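Local coordinates for VAL-1 (Chlorella virus, PDB 3A0N), which probably cleaves alginate or related uronic-acid polysaccharides by beta-elimination, as an alginate lyase of polysaccharide lyase family 14, at residues G90-G95 / R116-E121; V125-Y130 / G150-D155. All coordinates share one frame; numbering follows the deposited sequence. Where two conformers were deposited one is given.

Contact 1. Residues G90-G95 / R116-E121. With BDP (beta-D-glucopyranuronic acid), chain B.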
loop_
_atom_site.group_PDB
_atom_site.type_symbol
_atom_site.label_atom_id
_atom_site.label_comp_id
_atom_site.label_asym_id
_atom_site.label_seq_id
_atom_site.Cartn_x
_atom_site.Cartn_y
_atom_site.Cartn_z
ATOM N N GLY A 90 -2.996 13.848 -2.399
ATOM C CA GLY A 90 -2.582 12.518 -1.939
ATOM C C GLY A 90 -3.700 11.498 -1.992
ATOM O O GLY A 90 -4.900 11.760 -2.015
ATOM N N GLY A 91 -3.245 10.231 -1.999
ATOM C CA GLY A 91 -4.192 9.129 -1.846
ATOM C C GLY A 91 -3.409 7.828 -1.615
ATOM O O GLY A 91 -2.166 7.852 -1.542
ATOM N N LYS A 92 -4.164 6.754 -1.476
ATOM C CA LYS A 92 -3.570 5.452 -1.185
ATOM C C LYS A 92 -3.453 4.534 -2.373
ATOM O O LYS A 92 -4.293 4.595 -3.277
ATOM C CB LYS A 92 -4.497 4.740 -0.172
ATOM C CG LYS A 92 -4.179 5.047 1.264
ATOM C CD LYS A 92 -4.560 6.490 1.599
ATOM C CE LYS A 92 -4.577 6.697 3.103
ATOM N NZ LYS A 92 -4.851 8.135 3.413
ATOM N N HIS A 93 -2.429 3.682 -2.361
ATOM C CA HIS A 93 -2.372 2.509 -3.235
ATOM C C HIS A 93 -2.715 1.275 -2.417
ATOM O O HIS A 93 -3.832 0.745 -2.497
ATOM C CB HIS A 93 -0.987 2.392 -3.867
ATOM C CG HIS A 93 -0.790 3.305 -5.041
ATOM N ND1 HIS A 93 0.337 3.283 -5.799
ATOM C CD2 HIS A 93 -1.584 4.284 -5.580
ATOM C CE1 HIS A 93 0.273 4.180 -6.773
ATOM N NE2 HIS A 93 -0.898 4.794 -6.655
ATOM N N GLY A 94 -1.778 0.786 -1.616
ATOM C CA GLY A 94 -1.970 -0.386 -0.774
ATOM C C GLY A 94 -0.661 -0.759 -0.104
ATOM O O GLY A 94 0.327 -0.013 -0.212
ATOM N N GLY A 95 -0.666 -1.902 0.579
ATOM C CA GLY A 95 0.528 -2.238 1.336
ATOM C C GLY A 95 0.298 -3.513 2.111
ATOM O O GLY A 95 -0.645 -4.297 1.911
ATOM N N ARG A 116 2.074 1.132 3.999
ATOM C CA ARG A 116 1.434 1.384 2.731
ATOM C C ARG A 116 2.106 2.451 1.891
ATOM O O ARG A 116 2.870 3.282 2.384
ATOM C CB ARG A 116 -0.041 1.834 2.949
ATOM C CG ARG A 116 -0.924 0.734 3.498
ATOM C CD ARG A 116 -2.374 1.177 3.591
ATOM N NE ARG A 116 -2.562 2.081 4.721
ATOM C CZ ARG A 116 -3.684 2.759 4.972
ATOM N NH1 ARG A 116 -4.768 2.706 4.199
ATOM N NH2 ARG A 116 -3.677 3.515 6.060
ATOM N N ILE A 117 1.884 2.398 0.595
ATOM C CA ILE A 117 2.229 3.449 -0.326
ATOM C C ILE A 117 1.098 4.479 -0.418
ATOM O O ILE A 117 -0.058 4.092 -0.629
ATOM C CB ILE A 117 2.455 2.905 -1.729
ATOM C CG1 ILE A 117 3.689 1.993 -1.811
ATOM C CG2 ILE A 117 2.531 3.998 -2.790
ATOM C CD1 ILE A 117 5.016 2.685 -1.597
ATOM N N MET A 118 1.459 5.754 -0.276
ATOM C CA MET A 118 0.558 6.822 -0.697
ATOM C C MET A 118 1.169 7.632 -1.811
ATOM O O MET A 118 2.393 7.800 -1.845
ATOM C CB MET A 118 0.205 7.802 0.431
ATOM C CG MET A 118 -0.823 7.348 1.413
ATOM S SD MET A 118 -1.320 8.652 2.569
ATOM C CE MET A 118 -2.150 9.808 1.473
ATOM N N TRP A 119 0.331 8.150 -2.719
ATOM C CA TRP A 119 0.827 9.202 -3.608
ATOM C C TRP A 119 0.550 10.530 -2.885
ATOM O O TRP A 119 -0.133 10.580 -1.867
ATOM C CB TRP A 119 0.187 9.170 -4.968
ATOM C CG TRP A 119 -1.182 9.737 -5.166
ATOM C CD1 TRP A 119 -1.485 11.064 -5.413
ATOM C CD2 TRP A 119 -2.428 9.034 -5.162
ATOM N NE1 TRP A 119 -2.860 11.179 -5.546
ATOM C CE2 TRP A 119 -3.464 9.947 -5.399
ATOM C CE3 TRP A 119 -2.813 7.682 -4.981
ATOM C CZ2 TRP A 119 -4.803 9.606 -5.459
ATOM C CZ3 TRP A 119 -4.134 7.319 -5.037
ATOM C CH2 TRP A 119 -5.147 8.285 -5.275
ATOM N N GLN A 120 1.187 11.550 -3.485
ATOM C CA GLN A 120 1.105 12.886 -2.912
ATOM C C GLN A 120 0.818 13.888 -4.025
ATOM O O GLN A 120 0.718 13.527 -5.190
ATOM C CB GLN A 120 2.426 13.293 -2.207
ATOM C CG GLN A 120 2.701 12.309 -1.085
ATOM C CD GLN A 120 1.916 12.601 0.152
ATOM O OE1 GLN A 120 0.781 12.109 0.408
ATOM N NE2 GLN A 120 2.492 13.442 0.987
ATOM N N GLU A 121 0.716 15.151 -3.619
ATOM C CA GLU A 121 0.598 16.242 -4.576
ATOM C C GLU A 121 1.639 16.115 -5.685
ATOM O O GLU A 121 2.776 15.737 -5.353
ATOM C CB GLU A 121 0.761 17.539 -3.781
ATOM C CG GLU A 121 1.909 17.546 -2.792
ATOM C CD GLU A 121 1.729 16.919 -1.432
ATOM O OE1 GLU A 121 2.678 17.077 -0.615
ATOM O OE2 GLU A 121 0.726 16.268 -1.064
HETATM C C1 BDP B . -0.734 12.292 4.825
HETATM C C2 BDP B . -0.435 13.458 3.888
HETATM C C3 BDP B . 1.092 13.639 3.770
HETATM C C4 BDP B . 1.709 13.770 5.159
HETATM C C5 BDP B . 1.312 12.571 6.029
HETATM C C6 BDP B . 1.755 12.836 7.485
HETATM O O2 BDP B . -0.960 13.142 2.578
HETATM O O3 BDP B . 1.312 14.821 2.997
HETATM O O4 BDP B . 3.139 13.907 5.097
HETATM O O5 BDP B . -0.128 12.505 6.099
HETATM O O6A BDP B . 2.748 12.233 7.953
HETATM O O1 BDP B . -2.162 12.210 5.006
HETATM O O6B BDP B . 1.052 13.657 8.140
#

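Contact 2. Residues V125-Y130 / G150-D155. With BDP (beta-D-glucopyranuronic acid), chain B.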
loop_
_atom_site.group_PDB
_atom_site.type_symbol
_atom_site.label_atom_id
_atom_site.label_comp_id
_atom_site.label_asym_id
_atom_site.label_seq_id
_atom_site.Cartn_x
_atom_site.Cartn_y
_atom_site.Cartn_z
ATOM N N VAL A 125 5.458 10.489 -3.786
ATOM C CA VAL A 125 5.194 9.213 -3.116
ATOM C C VAL A 125 5.744 9.281 -1.692
ATOM O O VAL A 125 6.791 9.874 -1.405
ATOM C CB VAL A 125 5.803 8.046 -3.913
ATOM C CG1 VAL A 125 5.700 6.716 -3.156
ATOM C CG2 VAL A 125 5.120 7.874 -5.266
ATOM N N ILE A 126 5.024 8.651 -0.755
ATOM C CA ILE A 126 5.527 8.462 0.584
ATOM C C ILE A 126 5.237 7.020 1.069
ATOM O O ILE A 126 4.345 6.336 0.547
ATOM C CB ILE A 126 4.885 9.415 1.604
ATOM C CG1 ILE A 126 3.345 9.341 1.605
ATOM C CG2 ILE A 126 5.354 10.851 1.380
ATOM C CD1 ILE A 126 2.730 10.036 2.826
ATOM N N ASP A 127 6.037 6.633 2.059
ATOM C CA ASP A 127 5.731 5.471 2.871
ATOM C C ASP A 127 4.758 5.920 3.950
ATOM O O ASP A 127 4.951 6.986 4.550
ATOM C CB ASP A 127 7.028 4.970 3.501
ATOM C CG ASP A 127 6.927 3.611 4.155
ATOM O OD1 ASP A 127 5.883 2.923 4.053
ATOM O OD2 ASP A 127 7.945 3.236 4.783
ATOM N N TYR A 128 3.700 5.180 4.243
ATOM C CA TYR A 128 2.675 5.650 5.172
ATOM C C TYR A 128 2.424 4.567 6.205
ATOM O O TYR A 128 1.935 3.504 5.790
ATOM C CB TYR A 128 1.432 5.982 4.356
ATOM C CG TYR A 128 0.321 6.689 5.093
ATOM C CD1 TYR A 128 0.544 7.961 5.622
ATOM C CD2 TYR A 128 -0.931 6.132 5.224
ATOM C CE1 TYR A 128 -0.486 8.621 6.300
ATOM C CE2 TYR A 128 -1.970 6.768 5.894
ATOM C CZ TYR A 128 -1.718 8.015 6.410
ATOM O OH TYR A 128 -2.745 8.672 7.074
ATOM N N ILE A 129 2.754 4.785 7.470
ATOM C CA ILE A 129 2.750 3.687 8.423
ATOM C C ILE A 129 1.800 3.933 9.566
ATOM O O ILE A 129 1.685 5.018 10.166
ATOM C CB ILE A 129 4.187 3.534 9.016
ATOM C CG1 ILE A 129 5.183 3.196 7.919
ATOM C CG2 ILE A 129 4.216 2.544 10.153
ATOM C CD1 ILE A 129 6.606 3.044 8.394
ATOM N N TYR A 130 1.060 2.896 9.939
ATOM C CA TYR A 130 0.298 2.860 11.177
ATOM C C TYR A 130 1.018 1.945 12.143
ATOM O O TYR A 130 1.015 0.730 11.875
ATOM C CB TYR A 130 -1.135 2.341 10.905
ATOM C CG TYR A 130 -2.129 3.441 10.574
ATOM C CD1 TYR A 130 -2.114 4.093 9.356
ATOM C CD2 TYR A 130 -3.093 3.794 11.514
ATOM C CE1 TYR A 130 -3.050 5.101 9.074
ATOM C CE2 TYR A 130 -4.017 4.795 11.252
ATOM C CZ TYR A 130 -3.978 5.429 10.030
ATOM O OH TYR A 130 -4.918 6.431 9.792
ATOM N N GLY A 150 3.881 9.629 7.728
ATOM C CA GLY A 150 4.539 9.645 6.452
ATOM C C GLY A 150 6.047 9.706 6.562
ATOM O O GLY A 150 6.629 10.394 7.404
ATOM N N PHE A 151 6.733 8.968 5.692
ATOM C CA PHE A 151 8.174 9.022 5.495
ATOM C C PHE A 151 8.508 9.203 4.017
ATOM O O PHE A 151 7.734 8.818 3.130
ATOM C CB PHE A 151 8.840 7.744 6.039
ATOM C CG PHE A 151 8.618 7.579 7.539
ATOM C CD1 PHE A 151 9.444 8.176 8.463
ATOM C CD2 PHE A 151 7.562 6.838 8.042
ATOM C CE1 PHE A 151 9.221 8.078 9.811
ATOM C CE2 PHE A 151 7.332 6.725 9.404
ATOM C CZ PHE A 151 8.182 7.335 10.309
ATOM N N PHE A 152 9.676 9.772 3.767
ATOM C CA PHE A 152 10.284 9.977 2.462
ATOM C C PHE A 152 9.645 11.083 1.640
ATOM O O PHE A 152 9.714 11.136 0.442
ATOM C CB PHE A 152 10.328 8.680 1.597
ATOM C CG PHE A 152 10.836 7.441 2.326
ATOM C CD1 PHE A 152 11.890 7.468 3.209
ATOM C CD2 PHE A 152 10.210 6.217 2.091
ATOM C CE1 PHE A 152 12.334 6.315 3.851
ATOM C CE2 PHE A 152 10.642 5.062 2.717
ATOM C CZ PHE A 152 11.700 5.108 3.604
ATOM N N GLN A 153 9.000 12.021 2.363
ATOM C CA GLN A 153 8.407 13.151 1.670
ATOM C C GLN A 153 9.375 13.909 0.763
ATOM O O GLN A 153 8.982 14.307 -0.340
ATOM C CB GLN A 153 7.878 14.170 2.701
ATOM C CG GLN A 153 6.656 13.660 3.458
ATOM C CD GLN A 153 7.007 12.969 4.759
ATOM O OE1 GLN A 153 8.134 12.506 4.975
ATOM N NE2 GLN A 153 6.002 12.896 5.629
ATOM N N ASP A 154 10.619 14.126 1.214
ATOM C CA ASP A 154 11.555 14.845 0.353
ATOM C C ASP A 154 12.122 14.033 -0.813
ATOM O O ASP A 154 12.767 14.562 -1.717
ATOM C CB ASP A 154 12.792 15.292 1.168
ATOM C CG ASP A 154 12.534 16.366 2.193
ATOM O OD1 ASP A 154 11.509 17.067 1.997
ATOM O OD2 ASP A 154 13.312 16.530 3.164
ATOM N N ASP A 155 11.954 12.713 -0.740
ATOM C CA ASP A 155 12.729 11.757 -1.491
ATOM C C ASP A 155 12.095 11.294 -2.794
ATOM O O ASP A 155 12.738 10.806 -3.720
ATOM C CB ASP A 155 13.030 10.512 -0.626
ATOM C CG ASP A 155 13.748 10.894 0.642
ATOM O OD1 ASP A 155 14.720 11.692 0.566
ATOM O OD2 ASP A 155 13.425 10.479 1.779
HETATM C C1 BDP B . -0.734 12.292 4.825
HETATM C C2 BDP B . -0.435 13.458 3.888
HETATM C C3 BDP B . 1.092 13.639 3.770
HETATM C C4 BDP B . 1.709 13.770 5.159
HETATM C C5 BDP B . 1.312 12.571 6.029
HETATM C C6 BDP B . 1.755 12.836 7.485
HETATM O O2 BDP B . -0.960 13.142 2.578
HETATM O O3 BDP B . 1.312 14.821 2.997
HETATM O O4 BDP B . 3.139 13.907 5.097
HETATM O O5 BDP B . -0.128 12.505 6.099
HETATM O O6A BDP B . 2.748 12.233 7.953
HETATM O O1 BDP B . -2.162 12.210 5.006
HETATM O O6B BDP B . 1.052 13.657 8.140
HETATM O O HOH W 1 7.691 12.435 -1.934
#

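Contact 1. Residues G90-G95 / R116-E121
Gly-91 and Trp-119 form a hydrogen-bonded pair where two antiparallel strands of a beta-sheet lie side by side. Trp-119 N gives the shorter bond, 2.8 Å to Gly-91 O, and Gly-91 N returns one to Trp-119 O. Further along there is a beta bulge. His-93 N binds Ile-117 O at 3.0 Å, while Ile-117 N reaches past His-93 to Gly-94 O, also at 3.0 Å. His-93 and Gly-94 therefore share one partner residue.

The Trp-119 side chain turns back over the glycines, with CG between its backbone N and carbonyl carbon (chi1 79°). Gly-91 CA sits 3.4 Å from the centroid of the six-membered ring, almost on the ring normal, in a CH-pi contact. With no side chain at Gly-91, the indole can lie directly on the backbone. Phe-87 O accepts a bond from Trp-119 NE1. Lys-92 O meets the ring edge, 3.2 Å from CZ3. The His-93 ring meets the indole rim to rim, planes at 49°, and its NE2 is bonded to Tyr-81 OH.

On the other face, Lys-92 and Met-118 run alongside each other in the same direction. Lys-92 NZ lies 3.7 Å from Met-118 SD and is hydrogen-bonded to Gly-222 O. Met-118 CE reaches on to the bound glucuronic acid, 3.7 Å from its O2.

His-93 and Ile-117 pack on Ile-168 of strand 165-173, in the opposing sheet. One face turned to the sugar and the other packed on the opposing sheet are consistent with the beta-jelly-roll sandwich of concanavalin-like lyases.

Contact 2. Residues V125-Y130 / G150-D155
Asp-127 and Phe-151 pair where strand 149-151 closes one edge of an antiparallel sheet, beside the bound glucuronic acid. The pair satisfies itself twice. Asp-127 N donates to Phe-151 O at 3.0 Å, and Phe-151 N donates to Asp-127 O at 2.9 Å. Asp-127 O also receives a CA-H...O contact from Gly-150.

Gly-150 N is left for the ligand. Gly-150 N donates to BDP O6A, a carboxylate oxygen of the sugar, at 2.8 Å. Gln-153 NE2 makes a nearly straight bond to sugar O4, 3.1 Å long with 172° at the hydrogen. The same NE2 makes a weak bond to Gly-150 O, also 3.1 Å. The bend in the Gln-153 chain at chi2 (93°) turns its amide back toward Gly-150 and the sugar, and the two bonds help fix its rotation. Ile-126 CG2 packs against Gln-153 CG.

After the pairing ends, Phe-152 takes a left-handed backbone conformation, and residues 152-155 form a type I beta turn, closed by Asp-155 N bonded to Phe-152 O. One water lies 2.8 Å from Val-125 O and 2.8 Å from Gln-153 O. It can donate to either, but it has more acceptors nearby than protons. Lys-157 NZ also reaches Gln-153 O.

On the far side from the sugar, the Phe-152 ring lies alongside Asp-127, its CD2 and CE2 against CB. Asp-127 OD2 is bonded to Ser-188 OG. Ile-129 CD1 meets Phe-151 CE2 at 3.9 Å, the two side chains crossing at about a right angle. Tyr-128 points to the sugar side, and its OH accepts from Gly-148 N. Backbone and amide donors that hold a uronate at the sheet's edge make this part of a sugar-binding site.

In the fold
Contacts 1 and 2 are consecutive steps across one antiparallel sheet, with strands in the order 91-99, 112-119, 125-130 and 149-151. Their centres are about 9 Å apart. The second strand of contact 1 borders the first strand of contact 2. Arg-116 O to Tyr-128 N, at 2.8 Å, and Met-118 O to Ile-126 N, at 3.0 Å, are probable backbone hydrogen bonds between them. Met-118 also packs on Ile-126 and Tyr-128. Both contacts touch the same glucuronic acid. Contact 1 meets its O2 side, while contact 2 binds its carboxylate and O4. Together they line part of the sugar site, probably within the substrate cleft.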